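Local coordinates for protein GENE 22 product (Bacillus phage spp1, PDB 2XC8) that is of unknown function but shares fold similarity with a domain of the receptor-binding protein of lactococcal phage p2, at residues B[55-60]-B[100-105]; B[59-64]-B[86-91]. One frame throughout, in Å; residues are numbered along the deposited sequence.

Contact 1: residues B[55-60]-B[100-105]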
# COMPACT_ATOMS: atom_id res chain seq x y z
N PRO B 55 -20.27 8.22 -12.59
CA PRO B 55 -19.08 7.78 -11.87
C PRO B 55 -19.65 7.26 -10.55
O PRO B 55 -20.70 7.73 -10.11
CB PRO B 55 -18.29 9.07 -11.63
CG PRO B 55 -18.78 10.03 -12.65
CD PRO B 55 -20.19 9.65 -12.93
N VAL B 56 -18.96 6.30 -9.94
CA VAL B 56 -19.43 5.71 -8.69
C VAL B 56 -18.44 5.99 -7.55
O VAL B 56 -17.24 5.74 -7.69
CB VAL B 56 -19.65 4.18 -8.82
CG1 VAL B 56 -20.23 3.62 -7.54
CG2 VAL B 56 -20.58 3.87 -9.98
N GLU B 57 -18.96 6.49 -6.44
CA GLU B 57 -18.15 6.73 -5.24
C GLU B 57 -18.27 5.56 -4.27
O GLU B 57 -19.38 5.16 -3.91
CB GLU B 57 -18.58 8.02 -4.54
CG GLU B 57 -18.27 9.30 -5.30
CD GLU B 57 -18.71 10.54 -4.56
OE1 GLU B 57 -19.69 10.47 -3.78
OE2 GLU B 57 -18.09 11.61 -4.77
N TYR B 58 -17.13 5.02 -3.86
CA TYR B 58 -17.09 3.95 -2.87
C TYR B 58 -16.50 4.45 -1.56
O TYR B 58 -15.43 5.07 -1.55
CB TYR B 58 -16.30 2.76 -3.39
CG TYR B 58 -17.02 1.97 -4.45
CD1 TYR B 58 -17.90 0.95 -4.11
CD2 TYR B 58 -16.82 2.24 -5.80
CE1 TYR B 58 -18.57 0.22 -5.09
CE2 TYR B 58 -17.47 1.52 -6.79
CZ TYR B 58 -18.35 0.51 -6.42
OH TYR B 58 -19.01 -0.21 -7.39
N MSE B 59 -17.18 4.15 -0.47
CA MSE B 59 -16.78 4.55 0.85
C MSE B 59 -16.80 3.47 1.88
O MSE B 59 -17.81 2.90 2.16
CB MSE B 59 -17.65 5.68 1.31
CG MSE B 59 -16.88 6.82 1.80
SE MSE B 59 -16.64 8.23 0.56
CE MSE B 59 -17.93 9.32 1.35
N LEU B 60 -15.66 3.22 2.47
CA LEU B 60 -15.54 2.15 3.45
C LEU B 60 -15.40 2.72 4.86
O LEU B 60 -14.54 3.57 5.12
CB LEU B 60 -14.35 1.24 3.11
CG LEU B 60 -14.10 -0.02 3.95
CD1 LEU B 60 -15.21 -1.05 3.75
CD2 LEU B 60 -12.75 -0.62 3.60
N SER B 100 -11.61 5.54 0.08
CA SER B 100 -12.51 6.47 -0.60
C SER B 100 -12.11 6.58 -2.07
O SER B 100 -11.10 7.21 -2.39
CB SER B 100 -12.48 7.85 0.08
OG SER B 100 -13.33 8.77 -0.59
N VAL B 101 -12.89 5.96 -2.95
CA VAL B 101 -12.54 5.86 -4.37
C VAL B 101 -13.71 6.21 -5.30
O VAL B 101 -14.84 5.77 -5.08
CB VAL B 101 -12.00 4.44 -4.74
CG1 VAL B 101 -11.59 4.36 -6.21
CG2 VAL B 101 -10.82 4.06 -3.85
N THR B 102 -13.41 7.00 -6.33
CA THR B 102 -14.35 7.28 -7.41
C THR B 102 -13.99 6.44 -8.63
O THR B 102 -12.87 6.52 -9.14
CB THR B 102 -14.38 8.79 -7.76
OG1 THR B 102 -14.68 9.55 -6.59
CG2 THR B 102 -15.43 9.08 -8.83
N VAL B 103 -14.94 5.63 -9.09
CA VAL B 103 -14.76 4.77 -10.25
C VAL B 103 -15.57 5.30 -11.43
O VAL B 103 -16.80 5.38 -11.36
CB VAL B 103 -15.15 3.30 -9.95
CG1 VAL B 103 -14.82 2.39 -11.13
CG2 VAL B 103 -14.46 2.80 -8.69
N PHE B 104 -14.87 5.66 -12.50
CA PHE B 104 -15.50 6.22 -13.69
C PHE B 104 -15.96 5.11 -14.65
O PHE B 104 -15.40 4.02 -14.62
CB PHE B 104 -14.54 7.20 -14.37
CG PHE B 104 -14.26 8.43 -13.55
CD1 PHE B 104 -15.10 9.54 -13.62
CD2 PHE B 104 -13.17 8.48 -12.68
CE1 PHE B 104 -14.85 10.67 -12.86
CE2 PHE B 104 -12.91 9.61 -11.91
CZ PHE B 104 -13.76 10.71 -12.00
N PRO B 105 -16.98 5.39 -15.49
CA PRO B 105 -17.55 4.38 -16.39
C PRO B 105 -16.54 3.50 -17.14
O PRO B 105 -16.78 2.31 -17.32
CB PRO B 105 -18.38 5.21 -17.37
CG PRO B 105 -18.85 6.35 -16.56
CD PRO B 105 -17.74 6.66 -15.58
O HOH W 1 -15.72 11.98 -6.36
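Val56 and Val103 face each other as a hydrogen-bonded antiparallel pair, each amide donating to the other's carbonyl, with Val103 N 2.7 Å from Val56 O. Two residues further, Tyr58 and Val101 repeat the pattern, and the bond from Tyr58 N to Val101 O (2.7 Å) is nearly straight at 171°. Between these pairs the CA-H groups of Glu57 and Thr102 lean on the carbonyl oxygens of Val101 and Val56.

Side chains alternate between the two faces of the sheet. On the buried one, Tyr58 CD2 meets Val103 CG2 at 3.8 Å, with CE2 equally near, the two side chains crossing obliquely; Val103 CG1 is anti to the backbone N (chi1 -174°), which places CG2 beside that N and turned to the ring. The other face is more polar. Glu57 and Thr102 lie side by side, and a water spans their tips, donating to Glu57 OE2 and lying 2.7 Å from Thr102 OG1. Next along, Met59, a selenomethionine, brings SE to 3.5 Å from Ser100 OG. Where the pairing ends, Pro55 CB and CG rest against the CD1 side of Phe104, CB to CD1 being 3.8 Å.

Tyr58 OH is held by the carbonyl of Thr49. Strand 56-64 is flanked on its other edge by strand 71-79, bonded through Glu57 and Met59, while Ser100 links strand 93-103 onward to strand 109-117.

Contact 2: residues B[59-64]-B[86-91]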
# COMPACT_ATOMS: atom_id res chain seq x y z
N MSE B 59 -17.18 4.15 -0.47
CA MSE B 59 -16.78 4.55 0.85
C MSE B 59 -16.80 3.47 1.88
O MSE B 59 -17.81 2.90 2.16
CB MSE B 59 -17.65 5.68 1.31
CG MSE B 59 -16.88 6.82 1.80
SE MSE B 59 -16.64 8.23 0.56
CE MSE B 59 -17.93 9.32 1.35
N LEU B 60 -15.66 3.22 2.47
CA LEU B 60 -15.54 2.15 3.45
C LEU B 60 -15.40 2.72 4.86
O LEU B 60 -14.54 3.57 5.12
CB LEU B 60 -14.35 1.24 3.11
CG LEU B 60 -14.10 -0.02 3.95
CD1 LEU B 60 -15.21 -1.05 3.75
CD2 LEU B 60 -12.75 -0.62 3.60
N TYR B 61 -16.25 2.25 5.77
CA TYR B 61 -16.27 2.74 7.15
C TYR B 61 -15.88 1.65 8.14
O TYR B 61 -16.33 0.50 8.04
CB TYR B 61 -17.66 3.27 7.52
CG TYR B 61 -18.25 4.27 6.55
CD1 TYR B 61 -17.67 5.53 6.37
CD2 TYR B 61 -19.39 3.96 5.82
CE1 TYR B 61 -18.21 6.45 5.48
CE2 TYR B 61 -19.94 4.88 4.92
CZ TYR B 61 -19.35 6.12 4.76
OH TYR B 61 -19.89 7.03 3.88
N LEU B 62 -15.03 2.01 9.10
CA LEU B 62 -14.71 1.14 10.23
C LEU B 62 -15.30 1.77 11.49
O LEU B 62 -14.86 2.84 11.93
CB LEU B 62 -13.20 0.94 10.37
CG LEU B 62 -12.71 -0.12 11.37
CD1 LEU B 62 -13.01 -1.53 10.88
CD2 LEU B 62 -11.22 0.04 11.63
N HIS B 63 -16.29 1.10 12.06
CA HIS B 63 -17.01 1.61 13.22
C HIS B 63 -17.10 0.57 14.34
O HIS B 63 -16.96 -0.63 14.09
CB HIS B 63 -18.41 2.08 12.82
CG HIS B 63 -19.16 1.09 11.98
ND1 HIS B 63 -19.89 0.06 12.52
CD2 HIS B 63 -19.26 0.97 10.63
CE1 HIS B 63 -20.43 -0.65 11.54
NE2 HIS B 63 -20.06 -0.12 10.39
N MSE B 64 -17.33 1.05 15.56
CA MSE B 64 -17.36 0.19 16.74
C MSE B 64 -18.58 0.40 17.62
O MSE B 64 -19.01 1.54 17.84
CB MSE B 64 -16.10 0.43 17.59
CG MSE B 64 -15.97 -0.50 18.79
SE MSE B 64 -14.69 0.15 20.11
CE MSE B 64 -13.08 0.12 19.00
N CYS B 86 -22.49 9.93 -0.11
CA CYS B 86 -22.17 8.99 0.96
C CYS B 86 -21.73 9.70 2.23
O CYS B 86 -20.94 10.65 2.19
CB CYS B 86 -21.11 7.99 0.51
SG CYS B 86 -21.78 6.63 -0.45
N ASP B 87 -22.26 9.23 3.36
CA ASP B 87 -22.00 9.80 4.67
C ASP B 87 -22.35 8.72 5.67
O ASP B 87 -23.43 8.13 5.60
CB ASP B 87 -22.88 11.04 4.89
CG ASP B 87 -22.52 11.82 6.14
OD1 ASP B 87 -21.31 11.99 6.42
OD2 ASP B 87 -23.45 12.27 6.85
N TYR B 88 -21.44 8.44 6.61
CA TYR B 88 -21.72 7.46 7.64
C TYR B 88 -22.75 8.02 8.63
O TYR B 88 -22.58 9.13 9.14
CB TYR B 88 -20.44 7.04 8.36
CG TYR B 88 -20.71 6.10 9.51
CD1 TYR B 88 -21.07 4.77 9.28
CD2 TYR B 88 -20.64 6.55 10.83
CE1 TYR B 88 -21.33 3.91 10.34
CE2 TYR B 88 -20.90 5.69 11.89
CZ TYR B 88 -21.24 4.38 11.64
OH TYR B 88 -21.50 3.53 12.68
N GLN B 89 -23.79 7.24 8.91
CA GLN B 89 -24.95 7.75 9.67
C GLN B 89 -25.31 7.02 10.97
O GLN B 89 -25.90 7.62 11.87
CB GLN B 89 -26.20 7.78 8.78
CG GLN B 89 -26.47 6.49 7.99
CD GLN B 89 -27.84 6.47 7.33
OE1 GLN B 89 -27.97 6.23 6.13
NE2 GLN B 89 -28.89 6.71 8.13
N GLY B 90 -24.94 5.75 11.08
CA GLY B 90 -25.20 4.96 12.29
C GLY B 90 -24.87 5.36 13.72
O GLY B 90 -24.12 6.32 13.96
N ASN B 91 -25.44 4.61 14.66
CA ASN B 91 -25.24 4.78 16.11
C ASN B 91 -23.81 4.49 16.55
O ASN B 91 -23.30 5.14 17.48
CB ASN B 91 -26.19 3.85 16.87
CG ASN B 91 -26.05 3.96 18.39
OD1 ASN B 91 -25.96 5.06 18.94
ND2 ASN B 91 -26.05 2.82 19.07
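Tyr88 OH reaches across to His63, 3.4 Å from His63 CB and close to CG, while its hydrogen bond is made with the carbonyl of Glu92. Glu92 also takes His63 ND1 through its carboxylate OE1, and Ser74 OG binds NE2; with both nitrogens engaged, the rotation of the ring is fixed. The imidazole and phenol planes are inclined by only 21°, yet the rings are slid so far apart that they barely overlap, and His63 CD2 approaches Tyr88 CE1 to 3.6 Å.

Tyr61 completes this aromatic cluster, which joins strand 56-64 to the irregular segment 86-91 leading into strand 93-103. Tyr88 CB sits over the centre of the Tyr61 ring in a CH-pi contact, 3.7 Å from the centroid and 10° off the normal. The two aromatic rings themselves meet obliquely, with planes at 51°. Tyr61 OH ends near the backbone of 86-91, 3.3 Å from Asp87 N, but the angle is too poor for a hydrogen bond.

At the other end, the Met59 chain bends at chi2 and chi3, and its methyl CE comes to 3.5 Å from Cys86 CB and 3.4 Å from Cys86 O. Cys86 SG forms a disulfide with Cys76, tying the segment covalently to strand 71-79, while Leu94 of strand 93-103 packs against both Tyr61 and Tyr88.

Overall arrangement
Contacts 1 and 2 lie one after the other on strand 56-64, sharing Met59 and Leu60, with centres about 16 Å apart. Contact 1 is pairing within the five-stranded mixed sheet, joining 55-60 to the end of strand 93-103; contact 2 is side-chain packing of a loop over the sheet. Along the chain, strand 56-64 is followed by strand 71-79, then the loop segment 86-91, then strand 93-103, so the loop lies in the connection between strands 71-79 and 93-103, the two sheet neighbours of strand 56-64. Met59 touches partners in both contacts on one face, whereas Leu60 and Leu62 turn to strands 23-33 and 37-47 of the other sheet.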